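Local coordinates for phosphoribosylaminoimidazole-succinocarboxamide synthase (Saccharomyces cerevisiae, PDB 2CNQ), which catalyses the ATP-dependent joining of the carboxylated aminoimidazole ribotide CAIR to L-aspartate, forming SAICAR in de novo purine biosynthesis, at residues A[261-266]-A[278-283]; A[36-41]-A[47-52]; A[117-122]-A[193-198]. All blocks are in the same frame, centred on the assembly; numbering follows the deposited sequence.

Contact 1: residues A[261-266]-A[278-283]. With ADP (adenosine-5'-diphosphate), chain F; AMZ (aminoimidazole 4-carboxamide ribonucleotide), chain C.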
# COMPACT_ATOMS: atom_id res chain seq x y z
N GLN A 261 -1.27 -10.04 -5.26
CA GLN A 261 -1.46 -11.43 -4.97
C GLN A 261 -1.24 -12.28 -6.20
O GLN A 261 -0.80 -13.40 -6.08
CB GLN A 261 -2.83 -11.71 -4.39
CG GLN A 261 -2.90 -13.03 -3.70
CD GLN A 261 -2.01 -13.04 -2.49
OE1 GLN A 261 -1.96 -12.07 -1.75
NE2 GLN A 261 -1.30 -14.13 -2.28
N PHE A 262 -1.51 -11.77 -7.37
CA PHE A 262 -1.26 -12.52 -8.56
C PHE A 262 0.20 -12.92 -8.61
O PHE A 262 0.53 -14.04 -8.93
CB PHE A 262 -1.59 -11.65 -9.74
CG PHE A 262 -1.16 -12.24 -11.01
CD1 PHE A 262 -0.10 -11.70 -11.68
CD2 PHE A 262 -1.76 -13.37 -11.50
CE1 PHE A 262 0.34 -12.26 -12.84
CE2 PHE A 262 -1.33 -13.93 -12.66
CZ PHE A 262 -0.27 -13.37 -13.34
N LEU A 263 1.09 -11.98 -8.34
CA LEU A 263 2.50 -12.26 -8.39
C LEU A 263 2.88 -13.15 -7.27
O LEU A 263 3.62 -14.09 -7.46
CB LEU A 263 3.29 -10.97 -8.34
CG LEU A 263 4.78 -11.19 -8.24
CD1 LEU A 263 5.34 -11.91 -9.45
CD2 LEU A 263 5.47 -9.88 -8.02
N ARG A 264 2.41 -12.87 -6.07
CA ARG A 264 2.72 -13.73 -4.95
C ARG A 264 2.37 -15.15 -5.28
O ARG A 264 3.15 -16.07 -5.05
CB ARG A 264 1.94 -13.30 -3.76
CG ARG A 264 2.30 -11.97 -3.20
CD ARG A 264 1.44 -11.67 -2.05
NE ARG A 264 1.70 -10.36 -1.49
CZ ARG A 264 0.80 -9.43 -1.31
NH1 ARG A 264 -0.46 -9.62 -1.63
NH2 ARG A 264 1.19 -8.27 -0.83
N ASP A 265 1.18 -15.34 -5.79
CA ASP A 265 0.72 -16.67 -6.05
C ASP A 265 1.51 -17.32 -7.15
O ASP A 265 1.78 -18.51 -7.09
CB ASP A 265 -0.75 -16.66 -6.36
CG ASP A 265 -1.62 -16.38 -5.15
OD1 ASP A 265 -2.82 -16.21 -5.36
OD2 ASP A 265 -1.12 -16.33 -4.03
N TRP A 266 1.86 -16.56 -8.17
CA TRP A 266 2.65 -17.11 -9.24
C TRP A 266 3.99 -17.56 -8.70
O TRP A 266 4.46 -18.63 -9.01
CB TRP A 266 2.86 -16.06 -10.33
CG TRP A 266 3.65 -16.60 -11.43
CD1 TRP A 266 3.21 -17.35 -12.45
CD2 TRP A 266 5.06 -16.49 -11.58
NE1 TRP A 266 4.25 -17.72 -13.25
CE2 TRP A 266 5.40 -17.19 -12.75
CE3 TRP A 266 6.06 -15.83 -10.90
CZ2 TRP A 266 6.69 -17.29 -13.20
CZ3 TRP A 266 7.35 -15.94 -11.36
CH2 TRP A 266 7.65 -16.65 -12.51
N VAL A 278 14.51 -12.92 -9.06
CA VAL A 278 13.59 -13.61 -9.92
C VAL A 278 13.21 -12.71 -11.05
O VAL A 278 12.76 -11.60 -10.87
CB VAL A 278 12.37 -14.06 -9.17
CG1 VAL A 278 11.29 -14.54 -10.10
CG2 VAL A 278 12.76 -15.16 -8.22
N LYS A 279 13.34 -13.24 -12.24
CA LYS A 279 12.91 -12.56 -13.41
C LYS A 279 11.52 -12.99 -13.71
O LYS A 279 11.28 -14.14 -14.06
CB LYS A 279 13.83 -12.88 -14.57
CG LYS A 279 13.48 -12.06 -15.81
CD LYS A 279 14.65 -11.25 -16.41
CE LYS A 279 14.17 -10.13 -17.34
NZ LYS A 279 13.45 -10.67 -18.49
N MET A 280 10.58 -12.10 -13.52
CA MET A 280 9.24 -12.40 -13.91
C MET A 280 9.23 -12.53 -15.40
O MET A 280 9.68 -11.64 -16.08
CB MET A 280 8.33 -11.27 -13.54
CG MET A 280 8.19 -11.05 -12.08
SD MET A 280 7.27 -9.58 -11.73
CE MET A 280 8.47 -8.36 -12.21
N PRO A 281 8.66 -13.60 -15.92
CA PRO A 281 8.48 -13.66 -17.34
C PRO A 281 7.66 -12.50 -17.79
O PRO A 281 6.85 -11.95 -17.05
CB PRO A 281 7.71 -14.96 -17.53
CG PRO A 281 8.13 -15.78 -16.35
CD PRO A 281 8.20 -14.80 -15.24
N GLN A 282 7.82 -12.15 -19.04
CA GLN A 282 7.11 -11.02 -19.55
C GLN A 282 5.63 -11.17 -19.36
O GLN A 282 4.95 -10.21 -19.09
CB GLN A 282 7.41 -10.85 -21.02
CG GLN A 282 6.87 -9.59 -21.61
CD GLN A 282 7.61 -8.38 -21.11
OE1 GLN A 282 8.83 -8.26 -21.29
NE2 GLN A 282 6.89 -7.49 -20.44
N ASP A 283 5.11 -12.37 -19.51
CA ASP A 283 3.70 -12.59 -19.33
C ASP A 283 3.26 -12.20 -17.95
O ASP A 283 2.18 -11.66 -17.77
CB ASP A 283 3.46 -14.08 -19.53
CG ASP A 283 2.07 -14.46 -19.37
OD1 ASP A 283 1.28 -13.93 -20.14
OD2 ASP A 283 1.77 -15.28 -18.49
PB ADP F . 6.67 -7.24 0.08
O1B ADP F . 8.12 -6.99 -0.16
O2B ADP F . 6.20 -6.91 1.47
O3B ADP F . 5.84 -6.65 -1.04
PA ADP F . 4.82 -9.03 0.25
O1A ADP F . 4.26 -10.29 -0.29
O2A ADP F . 3.95 -7.92 -0.23
O3A ADP F . 6.36 -8.82 0.02
O5' ADP F . 4.76 -8.97 1.82
C5' ADP F . 3.51 -8.73 2.43
C4' ADP F . 3.53 -8.90 3.94
O4' ADP F . 3.78 -10.28 4.20
C3' ADP F . 4.64 -8.09 4.54
O3' ADP F . 4.27 -7.66 5.84
C2' ADP F . 5.75 -9.09 4.61
O2' ADP F . 6.65 -8.80 5.65
C1' ADP F . 5.01 -10.37 4.90
N9 ADP F . 5.70 -11.56 4.40
C8 ADP F . 6.36 -11.62 3.26
N7 ADP F . 6.90 -12.83 3.08
C5 ADP F . 6.56 -13.56 4.13
C6 ADP F . 6.83 -14.94 4.49
N6 ADP F . 7.57 -15.70 3.66
N1 ADP F . 6.31 -15.35 5.66
C2 ADP F . 5.57 -14.54 6.48
N3 ADP F . 5.28 -13.25 6.18
C4 ADP F . 5.76 -12.73 5.03
O5 AMZ C . 3.71 -3.86 2.54
C6 AMZ C . 3.46 -4.51 3.54
N2 AMZ C . 4.33 -4.68 4.53
C3A AMZ C . 2.16 -5.12 3.71
C7A AMZ C . 1.14 -5.10 2.81
N3 AMZ C . 1.00 -4.49 1.62
N1 AMZ C . 1.79 -5.83 4.79
C5 AMZ C . 0.56 -6.24 4.57
N AMZ C . 0.15 -5.81 3.36
C1 AMZ C . -1.16 -6.00 2.80
C2 AMZ C . -1.27 -7.16 1.86
C3 AMZ C . -2.72 -7.53 1.98
O2 AMZ C . -3.44 -6.63 1.17
O1 AMZ C . -0.87 -6.77 0.56
O AMZ C . -2.00 -6.32 3.88
C AMZ C . -2.99 -7.24 3.45
C4 AMZ C . -2.97 -8.45 4.32
O3 AMZ C . -1.84 -9.24 3.98
P AMZ C . -1.70 -10.68 4.65
OP1 AMZ C . -1.36 -10.48 6.09
O4 AMZ C . -0.56 -11.31 3.88
OP2 AMZ C . -2.98 -11.43 4.50
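Trp266 meets Pro281 with the outer corner of its indole: CH2 lies 3.3 Å from Pro281 CD, and CZ2 rests against both CD and CG of the same ring. The two side chains come from opposite directions, and the proline approaches the indole obliquely. Val278 adds its CG1 at the indole edge, 4.4 Å from Trp266 CZ3. Three residues earlier on the helix, Leu263 presses CD1 against the sulfur of Met280, 3.8 Å from SD, the two side chains crossing at about a right angle. Everything that meets between 261-266 and 278-283 is apolar.

Arg264 reaches the other way, toward the ligands. Its chain runs extended from CG to NE and brings the guanidinium edge up to the alpha-phosphate, with ADP PA in the guanidinium plane. NE donates to ADP O1A at 2.8 Å; NH2 donates to ADP O2A, also at 2.8 Å, in a nearly straight bond (178°), and to the ribose hydroxyl O1 of AMZ at 2.9 Å. Behind these sits a second shell. NH1 gives a bond to Gln261 OE1 (2.9 Å), entering from above the amide carbonyl plane, and Gln261 NE2 in turn donates to Asp265 OD2 at 2.8 Å. Arg242, itself bonded to AMZ, also donates to Gln261 OE1, so this amide is held from several directions.

A leucine in place of Arg264 would probably leave the ADP alpha-phosphate without this cationic partner, the AMZ hydroxyl without this donor and Gln261 OE1 with one bond fewer. The chemistry is thus split between two sides of one helix: greasy contacts fix it to the chain ahead of helix 282-300, while a single guanidinium links this ADP and the ribotide AMZ, bridging two neighbouring pockets.

Contact 2: residues A[36-41]-A[47-52]; sequences TDRISA and ENSIPE. With ADP (adenosine-5'-diphosphate), chain F.
The carboxylate of Asp37 is gripped at both oxygens: OD1 takes the N-H of Glu52 at 2.9 Å, from well above the carboxylate plane (61° out of it), while OD2 is salt-bridged to Arg105 and accepts from Gly54 N. With CG anti to its own carbonyl carbon (chi1 -67°), Asp37 reaches the start of helix 53-67, where Glu52 is the N-cap residue; the helix end would probably stabilise the negative charge. Its carbonyl is used too: Ile50 N donates to Asp37 O at 2.9 Å, and Ser49 CB packs against that oxygen.

Farther along, a water bridges the backbones, accepting from Ile39 N and lying 2.7 Å from Asn48 O. Ile39 CG2 and Ile50 CG1 close the apolar side at 3.8 Å. Thr36 OG1 accepts from Arg38 N, 3.1 Å away, forming an ST turn before the chain moves on to the ADP, where Ser40 OG sits 2.6 Å from O1B.

Segment 36-41 runs into strand 40-41 of the short hairpin 40-41/44-45, and 47-52 leaves it toward helix 53-67. Ile39 lies against Leu263 of helix 261-269 and Thr288 and Tyr292 of helix 282-300, while Asp37 meets helix 53-67.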
# COMPACT_ATOMS: atom_id res chain seq x y z
N THR A 36 9.38 3.71 -7.35
CA THR A 36 9.98 3.12 -8.49
C THR A 36 9.04 2.07 -9.04
O THR A 36 7.93 1.93 -8.57
CB THR A 36 11.34 2.52 -8.18
OG1 THR A 36 11.16 1.30 -7.47
CG2 THR A 36 12.22 3.49 -7.45
N ASP A 37 9.52 1.37 -10.03
CA ASP A 37 8.80 0.31 -10.67
C ASP A 37 9.18 -1.04 -10.15
O ASP A 37 8.78 -2.03 -10.71
CB ASP A 37 8.97 0.41 -12.15
CG ASP A 37 8.30 1.61 -12.70
OD1 ASP A 37 8.73 2.08 -13.77
OD2 ASP A 37 7.34 2.11 -12.10
N ARG A 38 9.95 -1.08 -9.09
CA ARG A 38 10.27 -2.31 -8.49
C ARG A 38 9.02 -2.97 -7.96
O ARG A 38 8.05 -2.34 -7.60
CB ARG A 38 11.24 -2.11 -7.34
CG ARG A 38 12.57 -1.54 -7.78
CD ARG A 38 13.58 -1.53 -6.69
NE ARG A 38 13.19 -0.76 -5.53
CZ ARG A 38 13.59 0.47 -5.27
NH1 ARG A 38 13.27 1.03 -4.13
NH2 ARG A 38 14.32 1.15 -6.12
N ILE A 39 9.06 -4.27 -7.87
CA ILE A 39 7.98 -5.01 -7.26
C ILE A 39 8.59 -6.08 -6.44
O ILE A 39 9.61 -6.64 -6.79
CB ILE A 39 7.01 -5.53 -8.30
CG1 ILE A 39 5.79 -6.16 -7.65
CG2 ILE A 39 7.67 -6.48 -9.26
CD1 ILE A 39 4.67 -6.40 -8.62
N SER A 40 7.96 -6.37 -5.34
CA SER A 40 8.46 -7.34 -4.41
C SER A 40 7.35 -8.24 -4.02
O SER A 40 6.19 -7.93 -4.14
CB SER A 40 8.97 -6.62 -3.19
OG SER A 40 7.95 -5.90 -2.56
N ALA A 41 7.71 -9.41 -3.55
CA ALA A 41 6.73 -10.31 -3.00
C ALA A 41 7.45 -11.10 -1.97
O ALA A 41 8.61 -11.44 -2.15
CB ALA A 41 6.17 -11.19 -4.05
N GLU A 47 13.69 -9.25 -9.85
CA GLU A 47 14.80 -8.73 -10.63
C GLU A 47 14.35 -7.63 -11.53
O GLU A 47 15.04 -6.65 -11.69
CB GLU A 47 15.39 -9.82 -11.49
CG GLU A 47 16.53 -9.40 -12.29
CD GLU A 47 17.63 -8.89 -11.42
OE1 GLU A 47 17.78 -9.36 -10.28
OE2 GLU A 47 18.38 -8.01 -11.89
N ASN A 48 13.22 -7.82 -12.16
CA ASN A 48 12.72 -6.90 -13.11
C ASN A 48 11.55 -6.13 -12.56
O ASN A 48 10.98 -6.44 -11.54
CB ASN A 48 12.41 -7.58 -14.42
CG ASN A 48 11.50 -8.77 -14.32
OD1 ASN A 48 11.38 -9.42 -13.30
ND2 ASN A 48 10.88 -9.09 -15.44
N SER A 49 11.25 -5.07 -13.24
CA SER A 49 10.30 -4.11 -12.81
C SER A 49 8.99 -4.25 -13.57
O SER A 49 8.88 -4.98 -14.55
CB SER A 49 10.95 -2.73 -13.01
OG SER A 49 11.88 -2.41 -11.93
N ILE A 50 8.01 -3.54 -13.08
CA ILE A 50 6.73 -3.42 -13.75
C ILE A 50 6.68 -2.00 -14.25
O ILE A 50 6.55 -1.09 -13.46
CB ILE A 50 5.58 -3.68 -12.80
CG1 ILE A 50 5.63 -5.04 -12.10
CG2 ILE A 50 4.27 -3.52 -13.53
CD1 ILE A 50 5.57 -6.24 -12.96
N PRO A 51 6.82 -1.76 -15.53
CA PRO A 51 6.93 -0.40 -15.99
C PRO A 51 5.77 0.43 -15.53
O PRO A 51 4.62 0.06 -15.67
CB PRO A 51 6.96 -0.51 -17.50
CG PRO A 51 7.58 -1.84 -17.71
CD PRO A 51 7.06 -2.72 -16.61
N GLU A 52 6.11 1.58 -14.99
CA GLU A 52 5.15 2.56 -14.52
C GLU A 52 4.32 2.15 -13.35
O GLU A 52 3.47 2.87 -12.93
CB GLU A 52 4.28 3.10 -15.64
CG GLU A 52 5.08 3.82 -16.70
CD GLU A 52 5.73 2.89 -17.68
OE1 GLU A 52 5.00 2.04 -18.22
OE2 GLU A 52 6.94 3.01 -17.96
PB ADP F . 6.67 -7.24 0.08
O1B ADP F . 8.12 -6.99 -0.16
O2B ADP F . 6.20 -6.91 1.47
O3B ADP F . 5.84 -6.65 -1.04
PA ADP F . 4.82 -9.03 0.25
O1A ADP F . 4.26 -10.29 -0.29
O2A ADP F . 3.95 -7.92 -0.23
O3A ADP F . 6.36 -8.82 0.02
O5' ADP F . 4.76 -8.97 1.82
C5' ADP F . 3.51 -8.73 2.43
C4' ADP F . 3.53 -8.90 3.94
O4' ADP F . 3.78 -10.28 4.20
C3' ADP F . 4.64 -8.09 4.54
O3' ADP F . 4.27 -7.66 5.84
C2' ADP F . 5.75 -9.09 4.61
O2' ADP F . 6.65 -8.80 5.65
C1' ADP F . 5.01 -10.37 4.90
N9 ADP F . 5.70 -11.56 4.40
C8 ADP F . 6.36 -11.62 3.26
N7 ADP F . 6.90 -12.83 3.08
C5 ADP F . 6.56 -13.56 4.13
C6 ADP F . 6.83 -14.94 4.49
N6 ADP F . 7.57 -15.70 3.66
N1 ADP F . 6.31 -15.35 5.66
C2 ADP F . 5.57 -14.54 6.48
N3 ADP F . 5.28 -13.25 6.18
C4 ADP F . 5.76 -12.73 5.03
O HOH W 1 11.50 -5.32 -9.14

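Contact 3: residues A[117-122]-A[193-198]; sequences LEVIVR and ELAVKL. With AMZ (aminoimidazole 4-carboxamide ribonucleotide), chain C.
Ala195 brings its CB between two valines of the strand, 3.4 Å from Val119 CG1 and 3.5 Å from Val121 CG2, both tighter than usual for carbon pairs. The small methyl probably allows helix and strand to come this close, their axes approaching to 8.4 Å. Each valine points its CB toward the helix, and Val121, whose CG2 stands anti to the carbonyl carbon, also lays that methyl near the Ala195 carbonyl oxygen. Phe220 of strand 211-223 flanks Ala195 as well.

Next comes Val196, whose CG2 meets Val121 CG1 at 4.1 Å, the two side chains crossing at about a right angle.

The strand's other face serves AMZ. Ile120 CD1 lies 3.7 Å from AMZ C5. Arg122 meets the phosphate edge-on: NH1 to OP2 (177°) and NH2 to OP1 (172°), each 2.9 Å long, while Ile120 CG2 sits over one face of its guanidinium, offset toward the rim.

This is helix-on-sheet packing on a mostly antiparallel mixed sheet, at a crossing angle of -49°: helix 185-209 covers one face, and Ile120 and Arg122 on the opposite face help line the ribotide pocket.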
# COMPACT_ATOMS: atom_id res chain seq x y z
N LEU A 117 3.52 0.24 12.95
CA LEU A 117 2.63 -0.85 12.66
C LEU A 117 2.31 -0.84 11.22
O LEU A 117 2.21 0.21 10.61
CB LEU A 117 1.30 -0.67 13.37
CG LEU A 117 1.34 -0.64 14.88
CD1 LEU A 117 0.01 -0.20 15.41
CD2 LEU A 117 1.72 -1.99 15.42
N GLU A 118 2.12 -2.00 10.66
CA GLU A 118 1.39 -2.13 9.43
C GLU A 118 -0.05 -2.14 9.82
O GLU A 118 -0.51 -3.03 10.52
CB GLU A 118 1.72 -3.39 8.71
CG GLU A 118 3.16 -3.62 8.46
CD GLU A 118 3.82 -2.62 7.56
OE1 GLU A 118 5.01 -2.87 7.28
OE2 GLU A 118 3.26 -1.63 7.12
N VAL A 119 -0.76 -1.11 9.44
CA VAL A 119 -2.13 -0.91 9.89
C VAL A 119 -3.02 -1.59 8.89
O VAL A 119 -3.55 -0.98 7.99
CB VAL A 119 -2.40 0.56 10.06
CG1 VAL A 119 -3.82 0.79 10.49
CG2 VAL A 119 -1.44 1.15 11.07
N ILE A 120 -3.14 -2.88 9.05
CA ILE A 120 -3.91 -3.69 8.15
C ILE A 120 -5.32 -3.72 8.61
O ILE A 120 -5.61 -3.90 9.78
CB ILE A 120 -3.34 -5.08 8.08
CG1 ILE A 120 -1.94 -5.03 7.51
CG2 ILE A 120 -4.22 -6.01 7.30
CD1 ILE A 120 -1.15 -6.25 7.82
N VAL A 121 -6.23 -3.54 7.67
CA VAL A 121 -7.63 -3.75 7.88
C VAL A 121 -8.09 -4.80 6.93
O VAL A 121 -7.77 -4.75 5.77
CB VAL A 121 -8.44 -2.48 7.68
CG1 VAL A 121 -9.90 -2.77 7.94
CG2 VAL A 121 -7.95 -1.40 8.58
N ARG A 122 -8.83 -5.74 7.46
CA ARG A 122 -9.39 -6.81 6.68
C ARG A 122 -10.88 -6.72 6.68
O ARG A 122 -11.50 -6.78 7.71
CB ARG A 122 -8.98 -8.14 7.21
CG ARG A 122 -7.50 -8.28 7.36
CD ARG A 122 -7.16 -9.62 7.93
NE ARG A 122 -5.76 -9.69 8.26
CZ ARG A 122 -4.82 -10.06 7.44
NH1 ARG A 122 -5.08 -10.55 6.27
NH2 ARG A 122 -3.58 -9.94 7.84
N GLU A 193 -9.55 2.30 15.05
CA GLU A 193 -10.82 2.83 14.68
C GLU A 193 -10.71 3.64 13.43
O GLU A 193 -11.57 3.55 12.59
CB GLU A 193 -11.41 3.62 15.80
CG GLU A 193 -11.81 2.71 16.92
CD GLU A 193 -12.55 3.40 17.99
OE1 GLU A 193 -13.06 2.70 18.86
OE2 GLU A 193 -12.62 4.63 17.97
N LEU A 194 -9.66 4.41 13.30
CA LEU A 194 -9.51 5.22 12.13
C LEU A 194 -9.29 4.34 10.95
O LEU A 194 -9.85 4.55 9.90
CB LEU A 194 -8.35 6.16 12.30
CG LEU A 194 -8.02 7.01 11.10
CD1 LEU A 194 -9.20 7.87 10.73
CD2 LEU A 194 -6.82 7.85 11.38
N ALA A 195 -8.45 3.34 11.09
CA ALA A 195 -8.17 2.48 9.97
C ALA A 195 -9.43 1.83 9.48
O ALA A 195 -9.66 1.74 8.30
CB ALA A 195 -7.15 1.46 10.37
N VAL A 196 -10.26 1.33 10.39
CA VAL A 196 -11.47 0.69 9.97
C VAL A 196 -12.38 1.69 9.33
O VAL A 196 -13.02 1.38 8.35
CB VAL A 196 -12.14 -0.04 11.13
CG1 VAL A 196 -13.55 -0.40 10.81
CG2 VAL A 196 -11.31 -1.26 11.47
N LYS A 197 -12.45 2.88 9.87
CA LYS A 197 -13.29 3.89 9.29
C LYS A 197 -12.87 4.20 7.87
O LYS A 197 -13.68 4.27 6.98
CB LYS A 197 -13.23 5.12 10.14
CG LYS A 197 -14.28 6.11 9.78
CD LYS A 197 -14.24 7.31 10.66
CE LYS A 197 -14.75 7.05 12.03
NZ LYS A 197 -15.05 8.33 12.72
N LEU A 198 -11.58 4.42 7.68
CA LEU A 198 -11.08 4.71 6.36
C LEU A 198 -11.33 3.57 5.45
O LEU A 198 -11.79 3.74 4.34
CB LEU A 198 -9.61 5.05 6.39
CG LEU A 198 -9.21 6.23 7.24
CD1 LEU A 198 -7.72 6.39 7.22
CD2 LEU A 198 -9.88 7.49 6.79
O5 AMZ C . 3.71 -3.86 2.54
C6 AMZ C . 3.46 -4.51 3.54
N2 AMZ C . 4.33 -4.68 4.53
C3A AMZ C . 2.16 -5.12 3.71
C7A AMZ C . 1.14 -5.10 2.81
N3 AMZ C . 1.00 -4.49 1.62
N1 AMZ C . 1.79 -5.83 4.79
C5 AMZ C . 0.56 -6.24 4.57
N AMZ C . 0.15 -5.81 3.36
C1 AMZ C . -1.16 -6.00 2.80
C2 AMZ C . -1.27 -7.16 1.86
C3 AMZ C . -2.72 -7.53 1.98
O2 AMZ C . -3.44 -6.63 1.17
O1 AMZ C . -0.87 -6.77 0.56
O AMZ C . -2.00 -6.32 3.88
C AMZ C . -2.99 -7.24 3.45
C4 AMZ C . -2.97 -8.45 4.32
O3 AMZ C . -1.84 -9.24 3.98
P AMZ C . -1.70 -10.68 4.65
OP1 AMZ C . -1.36 -10.48 6.09
O4 AMZ C . -0.56 -11.31 3.88
OP2 AMZ C . -2.98 -11.43 4.50

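In the fold
Along the chain, contact 2 comes first, then contact 3, then contact 1. Contacts 1 and 2 are neighbours, their centres about 11 Å apart, and they touch through Val278 O and Glu47 N (2.7 Å) and through Met280 N and Asn48 OD1 (2.8 Å), probable hydrogen bonds both. Together they join helices 261-269 and 282-300 to the segments around hairpin 40-41/44-45, beside the same ADP. Contact 3 lies across the chain's centre, its centre about 28 Å from that of contact 1 and about 26 Å from that of contact 2, on the mixed sheet that includes strand 113-122. AMZ spans the gap, touching contacts 1 and 3, so the active site draws on distant parts of one monomer.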